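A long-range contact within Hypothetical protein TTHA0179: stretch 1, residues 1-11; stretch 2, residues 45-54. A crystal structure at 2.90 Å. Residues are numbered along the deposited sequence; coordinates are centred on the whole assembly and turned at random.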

# COMPACT_ATOMS: atom_id res chain seq x y z
N MSE A 1 8.41 -20.79 -10.14
CA MSE A 1 7.30 -19.91 -10.61
C MSE A 1 7.23 -18.63 -9.78
O MSE A 1 7.02 -18.69 -8.57
CB MSE A 1 5.96 -20.64 -10.51
CG MSE A 1 4.79 -19.83 -11.06
SE MSE A 1 3.07 -20.72 -10.93
CE MSE A 1 1.88 -19.38 -11.62
N ARG A 2 7.41 -17.49 -10.44
CA ARG A 2 7.37 -16.20 -9.77
C ARG A 2 6.00 -15.86 -9.19
O ARG A 2 4.99 -15.96 -9.89
CB ARG A 2 7.77 -15.08 -10.73
CG ARG A 2 9.07 -15.31 -11.48
CD ARG A 2 9.23 -14.29 -12.61
NE ARG A 2 9.44 -12.95 -12.09
CZ ARG A 2 10.61 -12.46 -11.71
NH1 ARG A 2 11.71 -13.21 -11.79
NH2 ARG A 2 10.70 -11.22 -11.24
N PRO A 3 5.96 -15.47 -7.90
CA PRO A 3 4.71 -15.10 -7.23
C PRO A 3 4.19 -13.78 -7.79
O PRO A 3 4.95 -12.97 -8.34
CB PRO A 3 5.13 -14.97 -5.77
CG PRO A 3 6.25 -15.90 -5.65
CD PRO A 3 7.03 -15.60 -6.91
N SER A 4 2.90 -13.54 -7.63
CA SER A 4 2.29 -12.34 -8.16
C SER A 4 2.36 -11.12 -7.28
O SER A 4 2.49 -11.20 -6.06
CB SER A 4 0.84 -12.61 -8.52
OG SER A 4 0.78 -13.49 -9.62
N ALA A 5 2.27 -9.98 -7.93
CA ALA A 5 2.28 -8.69 -7.28
C ALA A 5 1.25 -7.89 -8.05
O ALA A 5 0.93 -8.23 -9.19
CB ALA A 5 3.64 -8.05 -7.42
N ILE A 6 0.70 -6.85 -7.44
CA ILE A 6 -0.27 -6.03 -8.14
C ILE A 6 0.03 -4.58 -7.90
O ILE A 6 0.26 -4.15 -6.78
CB ILE A 6 -1.72 -6.31 -7.70
CG1 ILE A 6 -2.07 -7.78 -7.95
CG2 ILE A 6 -2.67 -5.37 -8.46
CD1 ILE A 6 -3.48 -8.18 -7.57
N VAL A 7 0.03 -3.82 -8.97
CA VAL A 7 0.30 -2.41 -8.87
C VAL A 7 -0.92 -1.61 -9.26
O VAL A 7 -1.35 -1.62 -10.42
CB VAL A 7 1.47 -2.02 -9.74
CG1 VAL A 7 1.73 -0.56 -9.62
CG2 VAL A 7 2.68 -2.82 -9.32
N LEU A 8 -1.47 -0.92 -8.27
CA LEU A 8 -2.63 -0.09 -8.45
C LEU A 8 -2.13 1.31 -8.73
O LEU A 8 -2.11 2.16 -7.85
CB LEU A 8 -3.48 -0.11 -7.19
CG LEU A 8 -3.96 -1.52 -6.80
CD1 LEU A 8 -4.79 -1.43 -5.54
CD2 LEU A 8 -4.78 -2.12 -7.95
N ALA A 9 -1.69 1.51 -9.96
CA ALA A 9 -1.18 2.80 -10.39
C ALA A 9 -2.34 3.58 -10.94
O ALA A 9 -2.19 4.70 -11.43
CB ALA A 9 -0.13 2.60 -11.46
N GLY A 10 -3.52 2.97 -10.87
CA GLY A 10 -4.70 3.64 -11.37
C GLY A 10 -4.93 4.92 -10.60
O GLY A 10 -4.38 5.12 -9.51
N GLY A 11 -5.74 5.80 -11.16
CA GLY A 11 -6.02 7.05 -10.49
C GLY A 11 -5.70 8.28 -11.31
O GLY A 11 -4.55 8.52 -11.68
N ALA A 45 12.73 -8.40 -6.86
CA ALA A 45 12.59 -9.30 -5.73
C ALA A 45 11.98 -10.65 -6.12
O ALA A 45 11.59 -11.44 -5.26
CB ALA A 45 11.80 -8.64 -4.61
N GLY A 46 11.89 -10.90 -7.43
CA GLY A 46 11.37 -12.16 -7.92
C GLY A 46 9.87 -12.31 -8.12
O GLY A 46 9.37 -13.44 -8.16
N LEU A 47 9.15 -11.21 -8.26
CA LEU A 47 7.70 -11.28 -8.44
C LEU A 47 7.27 -10.90 -9.85
O LEU A 47 8.01 -10.24 -10.58
CB LEU A 47 7.00 -10.34 -7.47
CG LEU A 47 7.37 -10.45 -5.99
CD1 LEU A 47 6.75 -9.30 -5.22
CD2 LEU A 47 6.90 -11.77 -5.46
N SER A 48 6.07 -11.32 -10.21
CA SER A 48 5.48 -11.00 -11.50
C SER A 48 4.35 -9.99 -11.21
O SER A 48 3.31 -10.35 -10.68
CB SER A 48 4.91 -12.27 -12.14
OG SER A 48 4.37 -12.00 -13.42
N PRO A 49 4.56 -8.71 -11.55
CA PRO A 49 3.59 -7.63 -11.32
C PRO A 49 2.44 -7.47 -12.30
O PRO A 49 2.64 -7.37 -13.51
CB PRO A 49 4.45 -6.37 -11.31
CG PRO A 49 5.85 -6.86 -11.13
CD PRO A 49 5.86 -8.13 -11.91
N VAL A 50 1.23 -7.42 -11.76
CA VAL A 50 0.05 -7.19 -12.58
C VAL A 50 -0.12 -5.68 -12.41
O VAL A 50 -0.06 -5.17 -11.29
CB VAL A 50 -1.19 -7.91 -12.02
CG1 VAL A 50 -2.43 -7.47 -12.79
CG2 VAL A 50 -1.02 -9.41 -12.16
N TYR A 51 -0.32 -4.98 -13.52
CA TYR A 51 -0.45 -3.54 -13.52
C TYR A 51 -1.85 -3.02 -13.81
O TYR A 51 -2.38 -3.24 -14.90
CB TYR A 51 0.51 -2.95 -14.56
CG TYR A 51 0.41 -1.45 -14.69
CD1 TYR A 51 0.97 -0.61 -13.74
CD2 TYR A 51 -0.29 -0.88 -15.75
CE1 TYR A 51 0.83 0.76 -13.82
CE2 TYR A 51 -0.44 0.50 -15.84
CZ TYR A 51 0.12 1.32 -14.87
OH TYR A 51 -0.02 2.68 -14.96
N VAL A 52 -2.45 -2.32 -12.86
CA VAL A 52 -3.78 -1.77 -13.12
C VAL A 52 -3.64 -0.26 -13.32
O VAL A 52 -3.24 0.47 -12.42
CB VAL A 52 -4.74 -2.08 -11.96
CG1 VAL A 52 -6.18 -1.92 -12.43
CG2 VAL A 52 -4.50 -3.49 -11.45
N GLY A 53 -3.94 0.21 -14.53
CA GLY A 53 -3.83 1.63 -14.83
C GLY A 53 -3.54 1.84 -16.31
O GLY A 53 -3.61 0.90 -17.10
N GLU A 54 -3.22 3.06 -16.70
CA GLU A 54 -2.93 3.33 -18.10
C GLU A 54 -1.49 2.95 -18.43
O GLU A 54 -0.57 3.28 -17.69
CB GLU A 54 -3.15 4.81 -18.41
CG GLU A 54 -3.17 5.12 -19.88
CD GLU A 54 -3.14 6.61 -20.14
OE1 GLU A 54 -3.95 7.34 -19.53
OE2 GLU A 54 -2.31 7.06 -20.96

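How do two segments more than forty residues apart come to lie side by side? Each forms a short strand, 4-8 in the first stretch and 48-52 in the second, and the two run parallel with an angle of 25° between their directions. The register is simple: Ser4 lies beside Ser48, Ala5 beside Pro49, Ile6 beside Val50, Val7 beside Tyr51 and Leu8 beside Val52. The hydrogen bonds zigzag between the strands, as parallel pairing requires. Ser48 N donates to Pro3 O (2.7 Å), Ala5 N to Ser48 O (3.0 Å), Val50 N to Ala5 O (2.7 Å), Val7 N to Val50 O (2.7 Å) and Val52 N to Val7 O (2.8 Å). Ala5 and Val7 thus use both N and O on this partner. Pro49 suits its place because its nitrogen, which has no hydrogen to give, is not called on by this ladder; Pro49 CA instead makes a CA-H...O contact with Ala5 O at 3.5 Å.

What happens at the two ends of the ladder? Beyond Leu8 the pairing loosens: Ala9 N reaches Val52 O only through a weak hydrogen bond of 3.1 Å. The chains nevertheless stay close, with Gly10 CA 4.1 Å from Gly53 CA. At Gly53 a side chain would point toward the first stretch, tight against Ala9 and Gly10, and would clash with the hydroxyl of Tyr51; its backbone angles also call for glycine. At the other end, Arg2 directs its side chain across to the second stretch, where Arg2 NH2 donates to Leu47 O at 2.9 Å and Arg2 NE adds a weak bond to the same oxygen at 3.4 Å. The guanidinium meets that oxygen near its plane, while Gly46 C lies over one face, 3.4 Å from Arg2 NH2.

How do the side chains fill the two faces of the pair? Ser4, Ile6 and Leu8 share one face with Ser48, Val50 and Val52. There the two serines occupy the partly exposed end, and the aliphatic residues continue into buried surroundings. Ile6 CG1 lies 4.2 Å from Val50 CB, and Val52 CG2 packs against both Ile6 CG2 (4.0 Å) and Leu8 CD2 (3.8 Å). The other face carries Ala5 and Val7 with Pro49 and Tyr51, all buried. Ala5 CB is small enough to sit close to two neighbours, 4.0 Å from Leu47 CD1 and 4.3 Å from Pro49 CB, while Leu47 CD2 reaches Pro3 CB at 3.7 Å.

What does the large ring of Tyr51 contribute? With chi1 in the t well, it extends along the end of the first strand. Tyr51 CD1 lies 4.2 Å from Val7 CG1, and Tyr51 CE1 is 3.1 Å from Ala9 CB, shorter than a normal carbon-carbon contact and best read cautiously at 2.90 Å resolution. Tyr51 OH donates to Glu54 O at 2.8 Å, so the polar tip is satisfied within its own stretch. Altogether, the two stretches bury 768 Å² between them, counting both sides.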